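Local coordinates for putative GH105 family protein (Salmonella enterica subsp. enterica serovar Paratyphi A, PDB 3QWT) that is of unknown function but, as a possible GH105 family member with an alpha/alpha toroid, probably hydrolyses glycosidic bonds, perhaps in unsaturated uronic-acid oligosaccharides, at residues His19-Arg23 / Tyr376-Tyr380; Leu134-Glu139 / Leu184-Tyr190; Leu176-Lys180 / Asp243-Leu247. All coordinates share one frame. Residue numbers count along the deposited sequence, not the author numbering.

Contact 1 (His19-Arg23 / Tyr376-Tyr380); sequences HFIAR and YLRNY
His19, at phi/psi -80/113 with chi1 in m, lays its imidazole on the ring of Tyr380 in a face-to-face stack: centroids 3.9 Å apart, planes at 27°. Phe20 takes chi1 p, and its ring edge receives the hydroxyl of Tyr376, with Phe20 CE2 3.2 Å from Tyr376 OH; that hydroxyl is hydrogen-bonded to Glu322. Ile21 is extended (-134/138) and offers its carbonyl as acceptor, Tyr380 OH to Ile21 O being 2.6 Å. Tyr380, chi1 m, loses 120 Å² here; its N is hydrogen-bonded to Leu377 O at 2.7 Å. Ala22 is the N-cap of helix 23-37. Arg23 begins that helix, its CA 6.4 Å from Tyr380 CA, its CB 3.4 Å from Tyr380 CD2 and its CG 3.8 Å from Leu377 CD2, while the guanidinium leads away to Phe100 of the second subunit. The contact brings the lead-in to outer helix 23-37 onto the end of the last inner helix, 363-377, so that the two ends of the chain meet in the ring of an alpha/alpha toroid.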
ATOM      1  N   HIS A  19      -1.603   9.016  49.088  1.00 66.96           N
ATOM      2  CA  HIS A  19      -2.953   8.536  48.874  1.00 57.83           C
ATOM      3  C   HIS A  19      -3.800   8.782  50.103  1.00 61.69           C
ATOM      4  O   HIS A  19      -3.572   8.198  51.165  1.00 69.48           O
ATOM      5  CB  HIS A  19      -2.955   7.057  48.506  1.00 53.96           C
ATOM      6  CG  HIS A  19      -2.358   6.776  47.164  1.00 54.64           C
ATOM      7  ND1 HIS A  19      -1.661   5.622  46.884  1.00 53.84           N
ATOM      8  CD2 HIS A  19      -2.348   7.508  46.023  1.00 48.38           C
ATOM      9  CE1 HIS A  19      -1.250   5.652  45.630  1.00 53.08           C
ATOM     10  NE2 HIS A  19      -1.657   6.783  45.085  1.00 54.35           N
ATOM     11  N   PHE A  20      -4.779   9.660  49.957  1.00 57.98           N
ATOM     12  CA  PHE A  20      -5.663   9.953  51.063  1.00 64.30           C
ATOM     13  C   PHE A  20      -6.534   8.740  51.360  1.00 56.39           C
ATOM     14  O   PHE A  20      -6.987   8.557  52.484  1.00 48.17           O
ATOM     15  CB  PHE A  20      -6.502  11.203  50.781  1.00 63.85           C
ATOM     16  CG  PHE A  20      -7.637  10.984  49.826  1.00 55.80           C
ATOM     17  CD1 PHE A  20      -8.911  10.749  50.296  1.00 55.38           C
ATOM     18  CD2 PHE A  20      -7.439  11.054  48.468  1.00 54.10           C
ATOM     19  CE1 PHE A  20      -9.952  10.571  49.431  1.00 54.90           C
ATOM     20  CE2 PHE A  20      -8.485  10.881  47.599  1.00 51.47           C
ATOM     21  CZ  PHE A  20      -9.741  10.640  48.079  1.00 52.76           C
ATOM     22  N   ILE A  21      -6.740   7.895  50.353  1.00 49.64           N
ATOM     23  CA  ILE A  21      -7.551   6.694  50.536  1.00 45.94           C
ATOM     24  C   ILE A  21      -6.832   5.502  49.920  1.00 46.54           C
ATOM     25  O   ILE A  21      -6.249   5.621  48.845  1.00 45.77           O
ATOM     26  CB  ILE A  21      -8.953   6.889  49.919  1.00 49.77           C
ATOM     27  CG1 ILE A  21      -9.844   5.681  50.189  1.00 54.15           C
ATOM     28  CG2 ILE A  21      -8.860   7.227  48.416  1.00 48.64           C
ATOM     29  CD1 ILE A  21     -11.160   5.736  49.450  1.00 58.01           C
ATOM     30  N   ALA A  22      -6.837   4.357  50.591  1.00 44.55           N
ATOM     31  CA  ALA A  22      -6.041   3.233  50.098  1.00 42.91           C
ATOM     32  C   ALA A  22      -6.710   2.500  48.947  1.00 50.93           C
ATOM     33  O   ALA A  22      -7.936   2.448  48.863  1.00 53.52           O
ATOM     34  CB  ALA A  22      -5.687   2.278  51.201  1.00 29.35           C
ATOM     35  N   ARG A  23      -5.888   1.936  48.062  1.00 50.85           N
ATOM     36  CA  ARG A  23      -6.401   1.245  46.894  1.00 44.09           C
ATOM     37  C   ARG A  23      -7.594   0.349  47.207  1.00 45.06           C
ATOM     38  O   ARG A  23      -8.646   0.453  46.576  1.00 51.69           O
ATOM     39  CB  ARG A  23      -5.322   0.400  46.206  1.00 46.89           C
ATOM     40  CG  ARG A  23      -5.828  -0.205  44.875  1.00 48.47           C
ATOM     41  CD  ARG A  23      -4.876  -1.194  44.257  1.00 45.84           C
ATOM     42  NE  ARG A  23      -4.671  -2.338  45.134  1.00 44.39           N
ATOM     43  CZ  ARG A  23      -3.860  -3.351  44.858  1.00 46.18           C
ATOM     44  NH1 ARG A  23      -3.179  -3.371  43.719  1.00 45.09           N
ATOM     45  NH2 ARG A  23      -3.734  -4.345  45.723  1.00 50.82           N
ATOM     46  N   TYR A 376      -9.628   6.973  38.817  1.00 40.60           N
ATOM     47  CA  TYR A 376      -8.757   7.356  39.926  1.00 38.89           C
ATOM     48  C   TYR A 376      -7.896   6.179  40.399  1.00 44.15           C
ATOM     49  O   TYR A 376      -6.760   6.370  40.855  1.00 36.13           O
ATOM     50  CB  TYR A 376      -9.578   7.920  41.081  1.00 43.81           C
ATOM     51  CG  TYR A 376      -8.748   8.625  42.141  1.00 47.30           C
ATOM     52  CD1 TYR A 376      -8.574   8.062  43.406  1.00 43.95           C
ATOM     53  CD2 TYR A 376      -8.148   9.854  41.880  1.00 43.61           C
ATOM     54  CE1 TYR A 376      -7.832   8.691  44.370  1.00 46.63           C
ATOM     55  CE2 TYR A 376      -7.395  10.502  42.855  1.00 47.61           C
ATOM     56  CZ  TYR A 376      -7.242   9.910  44.098  1.00 53.52           C
ATOM     57  OH  TYR A 376      -6.499  10.528  45.083  1.00 65.73           O
ATOM     58  N   LEU A 377      -8.441   4.967  40.274  1.00 40.59           N
ATOM     59  CA  LEU A 377      -7.703   3.746  40.583  1.00 39.59           C
ATOM     60  C   LEU A 377      -6.442   3.593  39.743  1.00 42.99           C
ATOM     61  O   LEU A 377      -5.492   2.939  40.167  1.00 44.63           O
ATOM     62  CB  LEU A 377      -8.583   2.504  40.406  1.00 40.48           C
ATOM     63  CG  LEU A 377      -9.316   2.039  41.676  1.00 50.93           C
ATOM     64  CD1 LEU A 377     -10.192   0.840  41.375  1.00 54.94           C
ATOM     65  CD2 LEU A 377      -8.344   1.713  42.810  1.00 38.20           C
ATOM     66  N   ARG A 378      -6.426   4.179  38.552  1.00 35.87           N
ATOM     67  CA  ARG A 378      -5.228   4.091  37.713  1.00 39.98           C
ATOM     68  C   ARG A 378      -4.027   4.714  38.411  1.00 41.77           C
ATOM     69  O   ARG A 378      -2.897   4.295  38.192  1.00 40.89           O
ATOM     70  CB  ARG A 378      -5.444   4.715  36.334  1.00 38.88           C
ATOM     71  CG  ARG A 378      -6.349   3.893  35.422  1.00 36.73           C
ATOM     72  CD  ARG A 378      -6.403   4.507  34.033  1.00 42.07           C
ATOM     73  NE  ARG A 378      -5.176   4.260  33.277  1.00 48.24           N
ATOM     74  CZ  ARG A 378      -4.925   3.130  32.618  1.00 48.19           C
ATOM     75  NH1 ARG A 378      -3.787   2.976  31.946  1.00 42.20           N
ATOM     76  NH2 ARG A 378      -5.819   2.148  32.634  1.00 43.80           N
ATOM     77  N   ASN A 379      -4.280   5.700  39.265  1.00 44.83           N
ATOM     78  CA  ASN A 379      -3.229   6.243  40.136  1.00 48.98           C
ATOM     79  C   ASN A 379      -2.592   5.216  41.079  1.00 43.69           C
ATOM     80  O   ASN A 379      -1.558   5.491  41.691  1.00 40.00           O
ATOM     81  CB  ASN A 379      -3.743   7.432  40.950  1.00 51.36           C
ATOM     82  CG  ASN A 379      -3.850   8.692  40.127  1.00 50.66           C
ATOM     83  OD1 ASN A 379      -3.216   8.819  39.089  1.00 58.32           O
ATOM     84  ND2 ASN A 379      -4.653   9.636  40.593  1.00 53.96           N
ATOM     85  N   TYR A 380      -3.196   4.036  41.199  1.00 42.76           N
ATOM     86  CA  TYR A 380      -2.638   3.011  42.080  1.00 44.51           C
ATOM     87  C   TYR A 380      -1.883   1.924  41.329  1.00 46.84           C
ATOM     88  O   TYR A 380      -1.581   0.871  41.886  1.00 51.37           O
ATOM     89  CB  TYR A 380      -3.719   2.414  42.982  1.00 47.48           C
ATOM     90  CG  TYR A 380      -4.304   3.441  43.902  1.00 51.97           C
ATOM     91  CD1 TYR A 380      -5.114   4.449  43.407  1.00 54.95           C
ATOM     92  CD2 TYR A 380      -4.025   3.429  45.264  1.00 55.75           C
ATOM     93  CE1 TYR A 380      -5.639   5.411  44.239  1.00 61.54           C
ATOM     94  CE2 TYR A 380      -4.544   4.389  46.103  1.00 56.46           C
ATOM     95  CZ  TYR A 380      -5.352   5.379  45.586  1.00 59.17           C
ATOM     96  OH  TYR A 380      -5.885   6.347  46.401  1.00 61.47           O
TER

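Contact 2 (Leu134-Glu139 / Leu184-Tyr190); sequences LETWAE and LLNRPEY
Tyr190 points its ring at helix 131-143 and packs against Ala138, whose CB lies 3.7 Å from Tyr190 CE2; the two CA atoms are 7.8 Å apart. With chi1 in m, the ring delivers its hydroxyl to the carboxylate of Glu139, Tyr190 OH donating to Glu139 OE2 at 2.7 Å. The same hydroxyl accepts a hydrogen bond from Arg187, NH1 to Tyr190 OH 2.8 Å. Arg187 reaches this point fully stretched, chi1 m and the remaining angles t, and closes a salt bridge to the acid one turn earlier in the helix, Arg187 NH2 lying 2.7 Å from Glu135 OE2. Glu135 and Glu139 sit one helical turn apart, so both can serve this polar cluster, although Arg187 NH1 stays 4.1 Å from Glu139 OE2, beyond a salt bridge. The second segment is the turn of a helical hairpin, the repeating unit of the alpha/alpha toroid. Inner helix 170-184 ends in a Schellman motif with Asn186, at positive phi (48/56), as C-prime residue, and outer helix 188-205 starts at once. Outer helix 131-143, from the preceding hairpin, packs against this corner. At its apolar end Leu185 CD1 comes within 4.1 Å of Glu135 CG, and Leu134 CD1 meets Leu184 CD2 at 4.4 Å. Trp137 faces another way, its NE1 hydrogen-bonded to the terminal carboxylate of Phe381 of the third subunit.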
ATOM      1  N   LEU A 134     -26.884  -4.704  17.583  1.00 26.83           N
ATOM      2  CA  LEU A 134     -25.952  -3.622  17.276  1.00 31.56           C
ATOM      3  C   LEU A 134     -26.168  -3.061  15.879  1.00 27.80           C
ATOM      4  O   LEU A 134     -26.224  -1.840  15.706  1.00 30.75           O
ATOM      5  CB  LEU A 134     -24.508  -4.095  17.427  1.00 30.77           C
ATOM      6  CG  LEU A 134     -24.106  -4.601  18.807  1.00 33.18           C
ATOM      7  CD1 LEU A 134     -22.767  -5.296  18.706  1.00 39.87           C
ATOM      8  CD2 LEU A 134     -24.042  -3.469  19.818  1.00 31.43           C
ATOM      9  N   GLU A 135     -26.307  -3.946  14.888  1.00 20.82           N
ATOM     10  CA  GLU A 135     -26.553  -3.494  13.520  1.00 31.53           C
ATOM     11  C   GLU A 135     -27.877  -2.758  13.416  1.00 29.42           C
ATOM     12  O   GLU A 135     -27.972  -1.711  12.791  1.00 31.16           O
ATOM     13  CB  GLU A 135     -26.548  -4.660  12.512  1.00 25.93           C
ATOM     14  CG  GLU A 135     -25.218  -5.341  12.370  1.00 31.87           C
ATOM     15  CD  GLU A 135     -25.200  -6.347  11.240  1.00 43.54           C
ATOM     16  OE1 GLU A 135     -26.271  -6.920  10.933  1.00 43.24           O
ATOM     17  OE2 GLU A 135     -24.115  -6.560  10.657  1.00 52.32           O
ATOM     18  N   THR A 136     -28.915  -3.323  14.009  1.00 30.21           N
ATOM     19  CA  THR A 136     -30.224  -2.727  13.836  1.00 30.88           C
ATOM     20  C   THR A 136     -30.288  -1.309  14.410  1.00 26.61           C
ATOM     21  O   THR A 136     -30.752  -0.387  13.731  1.00 26.15           O
ATOM     22  CB  THR A 136     -31.307  -3.591  14.411  1.00 33.72           C
ATOM     23  OG1 THR A 136     -31.189  -4.911  13.854  1.00 35.88           O
ATOM     24  CG2 THR A 136     -32.657  -3.000  14.058  1.00 36.25           C
ATOM     25  N   TRP A 137     -29.773  -1.132  15.625  1.00 22.99           N
ATOM     26  CA  TRP A 137     -29.876   0.153  16.316  1.00 30.15           C
ATOM     27  C   TRP A 137     -28.927   1.208  15.743  1.00 32.04           C
ATOM     28  O   TRP A 137     -29.284   2.383  15.640  1.00 32.06           O
ATOM     29  CB  TRP A 137     -29.650  -0.020  17.826  1.00 28.11           C
ATOM     30  CG  TRP A 137     -30.856  -0.568  18.600  1.00 27.09           C
ATOM     31  CD1 TRP A 137     -31.357  -1.832  18.548  1.00 20.73           C
ATOM     32  CD2 TRP A 137     -31.651   0.135  19.556  1.00 27.16           C
ATOM     33  NE1 TRP A 137     -32.414  -1.962  19.412  1.00 27.17           N
ATOM     34  CE2 TRP A 137     -32.624  -0.761  20.034  1.00 26.84           C
ATOM     35  CE3 TRP A 137     -31.633   1.444  20.062  1.00 32.00           C
ATOM     36  CZ2 TRP A 137     -33.574  -0.399  20.976  1.00 31.30           C
ATOM     37  CZ3 TRP A 137     -32.586   1.805  21.004  1.00 30.80           C
ATOM     38  CH2 TRP A 137     -33.542   0.888  21.449  1.00 34.69           C
ATOM     39  N   ALA A 138     -27.717   0.797  15.380  1.00 29.88           N
ATOM     40  CA  ALA A 138     -26.806   1.731  14.722  1.00 32.37           C
ATOM     41  C   ALA A 138     -27.387   2.135  13.369  1.00 31.50           C
ATOM     42  O   ALA A 138     -27.346   3.305  12.995  1.00 33.68           O
ATOM     43  CB  ALA A 138     -25.409   1.134  14.554  1.00 24.85           C
ATOM     44  N   GLU A 139     -27.926   1.167  12.634  1.00 27.70           N
ATOM     45  CA  GLU A 139     -28.540   1.479  11.342  1.00 29.85           C
ATOM     46  C   GLU A 139     -29.690   2.465  11.530  1.00 28.62           C
ATOM     47  O   GLU A 139     -29.885   3.352  10.693  1.00 26.94           O
ATOM     48  CB  GLU A 139     -29.039   0.218  10.628  1.00 29.48           C
ATOM     49  CG  GLU A 139     -27.992  -0.472   9.765  1.00 37.04           C
ATOM     50  CD  GLU A 139     -27.442   0.445   8.660  1.00 43.76           C
ATOM     51  OE1 GLU A 139     -28.230   0.868   7.776  1.00 46.74           O
ATOM     52  OE2 GLU A 139     -26.223   0.745   8.686  1.00 34.00           O
ATOM     53  N   LEU A 184     -16.029  -0.820  15.858  1.00 33.16           N
ATOM     54  CA  LEU A 184     -16.183  -2.258  16.086  1.00 33.98           C
ATOM     55  C   LEU A 184     -16.544  -3.059  14.830  1.00 35.31           C
ATOM     56  O   LEU A 184     -15.898  -4.056  14.516  1.00 32.49           O
ATOM     57  CB  LEU A 184     -17.218  -2.515  17.189  1.00 33.62           C
ATOM     58  CG  LEU A 184     -17.515  -3.990  17.499  1.00 37.70           C
ATOM     59  CD1 LEU A 184     -16.242  -4.727  17.864  1.00 38.28           C
ATOM     60  CD2 LEU A 184     -18.553  -4.136  18.622  1.00 34.35           C
ATOM     61  N   LEU A 185     -17.577  -2.630  14.113  1.00 33.50           N
ATOM     62  CA  LEU A 185     -18.015  -3.356  12.925  1.00 26.22           C
ATOM     63  C   LEU A 185     -17.283  -2.911  11.658  1.00 25.68           C
ATOM     64  O   LEU A 185     -17.697  -3.244  10.556  1.00 26.51           O
ATOM     65  CB  LEU A 185     -19.535  -3.201  12.729  1.00 27.36           C
ATOM     66  CG  LEU A 185     -20.426  -3.548  13.922  1.00 27.56           C
ATOM     67  CD1 LEU A 185     -21.853  -3.394  13.527  1.00 22.58           C
ATOM     68  CD2 LEU A 185     -20.157  -4.954  14.444  1.00 37.51           C
ATOM     69  N   ASN A 186     -16.203  -2.152  11.814  1.00 24.09           N
ATOM     70  CA  ASN A 186     -15.508  -1.569  10.657  1.00 32.40           C
ATOM     71  C   ASN A 186     -16.463  -0.897   9.677  1.00 30.54           C
ATOM     72  O   ASN A 186     -16.493  -1.244   8.494  1.00 33.21           O
ATOM     73  CB  ASN A 186     -14.674  -2.618   9.904  1.00 41.95           C
ATOM     74  CG  ASN A 186     -13.562  -3.202  10.756  1.00 59.47           C
ATOM     75  OD1 ASN A 186     -12.769  -2.474  11.359  1.00 64.37           O
ATOM     76  ND2 ASN A 186     -13.503  -4.529  10.815  1.00 67.64           N
ATOM     77  N   ARG A 187     -17.252   0.046  10.179  1.00 25.33           N
ATOM     78  CA  ARG A 187     -18.138   0.819   9.329  1.00 29.77           C
ATOM     79  C   ARG A 187     -17.799   2.293   9.493  1.00 26.57           C
ATOM     80  O   ARG A 187     -18.411   3.000  10.298  1.00 28.07           O
ATOM     81  CB  ARG A 187     -19.598   0.506   9.659  1.00 40.69           C
ATOM     82  CG  ARG A 187     -19.957  -0.956   9.363  1.00 48.73           C
ATOM     83  CD  ARG A 187     -21.415  -1.291   9.677  1.00 53.80           C
ATOM     84  NE  ARG A 187     -21.728  -2.698   9.394  1.00 49.53           N
ATOM     85  CZ  ARG A 187     -22.944  -3.231   9.477  1.00 42.15           C
ATOM     86  NH1 ARG A 187     -23.996  -2.487   9.842  1.00 26.81           N
ATOM     87  NH2 ARG A 187     -23.110  -4.515   9.197  1.00 51.45           N
ATOM     88  N   PRO A 188     -16.811   2.772   8.719  1.00 27.58           N
ATOM     89  CA  PRO A 188     -16.297   4.128   8.965  1.00 26.63           C
ATOM     90  C   PRO A 188     -17.357   5.199   8.739  1.00 28.92           C
ATOM     91  O   PRO A 188     -17.137   6.318   9.205  1.00 28.75           O
ATOM     92  CB  PRO A 188     -15.160   4.288   7.935  1.00 30.53           C
ATOM     93  CG  PRO A 188     -14.955   2.917   7.328  1.00 30.62           C
ATOM     94  CD  PRO A 188     -16.238   2.161   7.506  1.00 19.99           C
ATOM     95  N   GLU A 189     -18.457   4.878   8.047  1.00 21.50           N
ATOM     96  CA  GLU A 189     -19.552   5.833   7.875  1.00 28.10           C
ATOM     97  C   GLU A 189     -20.121   6.234   9.220  1.00 29.35           C
ATOM     98  O   GLU A 189     -20.486   7.388   9.413  1.00 28.47           O
ATOM     99  CB  GLU A 189     -20.706   5.260   7.047  1.00 33.38           C
ATOM    100  CG  GLU A 189     -20.322   4.775   5.680  1.00 49.97           C
ATOM    101  CD  GLU A 189     -19.710   3.360   5.698  1.00 57.69           C
ATOM    102  OE1 GLU A 189     -19.406   2.824   6.797  1.00 37.61           O
ATOM    103  OE2 GLU A 189     -19.533   2.785   4.595  1.00 72.11           O
ATOM    104  N   TYR A 190     -20.234   5.271  10.135  1.00 29.03           N
ATOM    105  CA  TYR A 190     -20.800   5.540  11.460  1.00 26.31           C
ATOM    106  C   TYR A 190     -19.920   6.547  12.190  1.00 31.51           C
ATOM    107  O   TYR A 190     -20.404   7.450  12.868  1.00 31.98           O
ATOM    108  CB  TYR A 190     -20.876   4.276  12.318  1.00 21.15           C
ATOM    109  CG  TYR A 190     -21.816   3.206  11.826  1.00 26.24           C
ATOM    110  CD1 TYR A 190     -22.627   3.401  10.705  1.00 25.95           C
ATOM    111  CD2 TYR A 190     -21.901   1.987  12.500  1.00 28.07           C
ATOM    112  CE1 TYR A 190     -23.492   2.387  10.254  1.00 26.89           C
ATOM    113  CE2 TYR A 190     -22.741   0.977  12.061  1.00 25.79           C
ATOM    114  CZ  TYR A 190     -23.541   1.182  10.950  1.00 26.39           C
ATOM    115  OH  TYR A 190     -24.377   0.164  10.559  1.00 26.83           O
TER

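Contact 3 (Leu176-Lys180 / Asp243-Leu247); sequences LPLAK and DFLEL
Segments 176-180 and 243-247, both helical, run nearly parallel, their axes 10.4 Å apart at closest and their N-to-C directions 13° apart, with CA pairs Leu176-Phe244 at 6.5 Å and Lys180-Leu247 at 7.0 Å. Leu247 is the central side chain. Its chi1 of -101° lies between wells, chi2 is t, and its CD1 inserts among three residues of the facing helix: 3.7 Å from Leu176 CD1, 4.0 Å from Ala179 CB and 3.7 Å from Lys180 CA. Leu176, in the t,p rotamer, swings its end across the gap so that CD2 also comes within 4.1 Å of Asp243 CB. Parallel neighbours of this kind are the inner helices of an alpha/alpha toroid; here 170-184 and 231-248 belong to successive hairpins, and the former is kinked at Pro177, whose nitrogen makes no bond to the turn before. Phe244, chi1 t, presents its ring edge to Ala179, CE1 3.6 Å from Ala179 CB, while its ring also meets Phe198 of outer helix 188-205. No hydrogen bond crosses between the segments. Lys180 (t,p,t,t) carries its NZ to a salt bridge with Glu123, and Asp243, chi1 m, directs its carboxylate to Tyr74, Tyr302 and Lys306.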
ATOM      1  N   LEU A 176     -21.668   8.609  21.044  1.00 33.14           N
ATOM      2  CA  LEU A 176     -20.536   7.786  21.432  1.00 31.02           C
ATOM      3  C   LEU A 176     -20.798   6.309  21.119  1.00 31.01           C
ATOM      4  O   LEU A 176     -19.924   5.631  20.594  1.00 36.90           O
ATOM      5  CB  LEU A 176     -20.175   7.998  22.904  1.00 25.92           C
ATOM      6  CG  LEU A 176     -19.034   7.114  23.402  1.00 25.82           C
ATOM      7  CD1 LEU A 176     -17.777   7.323  22.574  1.00 28.66           C
ATOM      8  CD2 LEU A 176     -18.754   7.411  24.843  1.00 33.88           C
ATOM      9  N   PRO A 177     -22.004   5.804  21.441  1.00 31.91           N
ATOM     10  CA  PRO A 177     -22.301   4.412  21.067  1.00 31.16           C
ATOM     11  C   PRO A 177     -22.162   4.178  19.571  1.00 29.77           C
ATOM     12  O   PRO A 177     -21.653   3.139  19.152  1.00 30.84           O
ATOM     13  CB  PRO A 177     -23.762   4.234  21.496  1.00 30.31           C
ATOM     14  CG  PRO A 177     -23.926   5.191  22.641  1.00 33.80           C
ATOM     15  CD  PRO A 177     -23.020   6.363  22.360  1.00 32.42           C
ATOM     16  N   LEU A 178     -22.611   5.135  18.770  1.00 31.21           N
ATOM     17  CA  LEU A 178     -22.524   4.995  17.317  1.00 30.61           C
ATOM     18  C   LEU A 178     -21.073   4.926  16.833  1.00 28.52           C
ATOM     19  O   LEU A 178     -20.714   4.070  16.040  1.00 24.14           O
ATOM     20  CB  LEU A 178     -23.256   6.132  16.614  1.00 22.40           C
ATOM     21  CG  LEU A 178     -23.084   6.124  15.102  1.00 23.30           C
ATOM     22  CD1 LEU A 178     -23.692   4.851  14.461  1.00 17.47           C
ATOM     23  CD2 LEU A 178     -23.710   7.376  14.534  1.00 26.80           C
ATOM     24  N   ALA A 179     -20.248   5.838  17.325  1.00 28.35           N
ATOM     25  CA  ALA A 179     -18.807   5.795  17.112  1.00 23.78           C
ATOM     26  C   ALA A 179     -18.208   4.434  17.485  1.00 18.84           C
ATOM     27  O   ALA A 179     -17.438   3.850  16.725  1.00 26.14           O
ATOM     28  CB  ALA A 179     -18.140   6.884  17.933  1.00 21.68           C
ATOM     29  N   LYS A 180     -18.544   3.923  18.658  1.00 20.03           N
ATOM     30  CA  LYS A 180     -17.887   2.700  19.100  1.00 23.17           C
ATOM     31  C   LYS A 180     -18.258   1.562  18.148  1.00 28.79           C
ATOM     32  O   LYS A 180     -17.389   0.811  17.681  1.00 27.54           O
ATOM     33  CB  LYS A 180     -18.229   2.369  20.552  1.00 26.95           C
ATOM     34  CG  LYS A 180     -17.821   0.959  20.990  1.00 28.84           C
ATOM     35  CD  LYS A 180     -16.329   0.713  20.853  1.00 24.51           C
ATOM     36  CE  LYS A 180     -15.921  -0.614  21.519  1.00 34.82           C
ATOM     37  NZ  LYS A 180     -14.462  -0.982  21.374  1.00 29.97           N
ATOM     38  N   ASP A 243     -13.284  10.044  25.758  1.00 27.75           N
ATOM     39  CA  ASP A 243     -13.560   8.689  25.290  1.00 31.47           C
ATOM     40  C   ASP A 243     -13.627   8.629  23.775  1.00 31.75           C
ATOM     41  O   ASP A 243     -13.143   7.683  23.156  1.00 28.31           O
ATOM     42  CB  ASP A 243     -14.830   8.136  25.937  1.00 36.63           C
ATOM     43  CG  ASP A 243     -14.601   7.718  27.385  1.00 36.80           C
ATOM     44  OD1 ASP A 243     -13.532   8.036  27.953  1.00 36.69           O
ATOM     45  OD2 ASP A 243     -15.487   7.074  27.951  1.00 37.06           O
ATOM     46  N   PHE A 244     -14.208   9.663  23.182  1.00 30.50           N
ATOM     47  CA  PHE A 244     -14.304   9.756  21.739  1.00 33.96           C
ATOM     48  C   PHE A 244     -12.894   9.873  21.134  1.00 34.41           C
ATOM     49  O   PHE A 244     -12.551   9.168  20.177  1.00 30.68           O
ATOM     50  CB  PHE A 244     -15.191  10.944  21.368  1.00 36.13           C
ATOM     51  CG  PHE A 244     -15.518  11.035  19.910  1.00 32.38           C
ATOM     52  CD1 PHE A 244     -16.034   9.956  19.237  1.00 33.72           C
ATOM     53  CD2 PHE A 244     -15.311  12.213  19.218  1.00 27.57           C
ATOM     54  CE1 PHE A 244     -16.331  10.045  17.904  1.00 33.05           C
ATOM     55  CE2 PHE A 244     -15.603  12.308  17.895  1.00 29.29           C
ATOM     56  CZ  PHE A 244     -16.118  11.217  17.230  1.00 31.24           C
ATOM     57  N   LEU A 245     -12.066  10.731  21.720  1.00 29.18           N
ATOM     58  CA  LEU A 245     -10.712  10.918  21.220  1.00 28.64           C
ATOM     59  C   LEU A 245      -9.924   9.622  21.254  1.00 33.46           C
ATOM     60  O   LEU A 245      -9.128   9.315  20.353  1.00 30.91           O
ATOM     61  CB  LEU A 245      -9.980  11.954  22.046  1.00 34.41           C
ATOM     62  CG  LEU A 245     -10.351  13.405  21.766  1.00 38.61           C
ATOM     63  CD1 LEU A 245      -9.538  14.307  22.679  1.00 33.90           C
ATOM     64  CD2 LEU A 245     -10.112  13.735  20.306  1.00 41.56           C
ATOM     65  N   GLU A 246     -10.135   8.859  22.312  1.00 31.43           N
ATOM     66  CA  GLU A 246      -9.405   7.623  22.481  1.00 31.57           C
ATOM     67  C   GLU A 246      -9.864   6.621  21.425  1.00 30.03           C
ATOM     68  O   GLU A 246      -9.040   5.919  20.837  1.00 25.33           O
ATOM     69  CB  GLU A 246      -9.624   7.084  23.895  1.00 36.05           C
ATOM     70  CG  GLU A 246      -9.005   5.729  24.160  1.00 38.42           C
ATOM     71  CD  GLU A 246      -9.220   5.296  25.607  1.00 40.42           C
ATOM     72  OE1 GLU A 246      -8.253   5.348  26.383  1.00 42.15           O
ATOM     73  OE2 GLU A 246     -10.361   4.931  25.964  1.00 38.64           O
ATOM     74  N   LEU A 247     -11.179   6.564  21.200  1.00 24.74           N
ATOM     75  CA  LEU A 247     -11.738   5.838  20.078  1.00 24.55           C
ATOM     76  C   LEU A 247     -11.101   6.244  18.749  1.00 30.51           C
ATOM     77  O   LEU A 247     -10.716   5.383  17.962  1.00 25.40           O
ATOM     78  CB  LEU A 247     -13.253   6.011  19.992  1.00 31.21           C
ATOM     79  CG  LEU A 247     -14.069   4.838  20.537  1.00 40.47           C
ATOM     80  CD1 LEU A 247     -15.551   5.160  20.509  1.00 45.22           C
ATOM     81  CD2 LEU A 247     -13.768   3.562  19.759  1.00 28.90           C
TER

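The three contacts show how the chemistry of a helical toroid varies with position. Contact 3 is buried, its centre about 12 Å from that of the chain, and joins inner helices by apolar packing without a cross-segment hydrogen bond. Contacts 1 and 2 are partly buried, their centres each about 21 Å from the chain's; contact 1 adds an aromatic stack and a hydroxyl-to-carbonyl hydrogen bond, contact 2 a salt bridge and a tyrosine-carboxylate hydrogen bond. Contacts 2 and 3 share helix 170-184 and touch through Leu178, whose CD1 lies 3.6 Å from Tyr190 CB. Contact 1 unites distant ends of the sequence and encloses the other two along the chain; both it and contact 2 neighbour other subunits, whereas contact 3 does not.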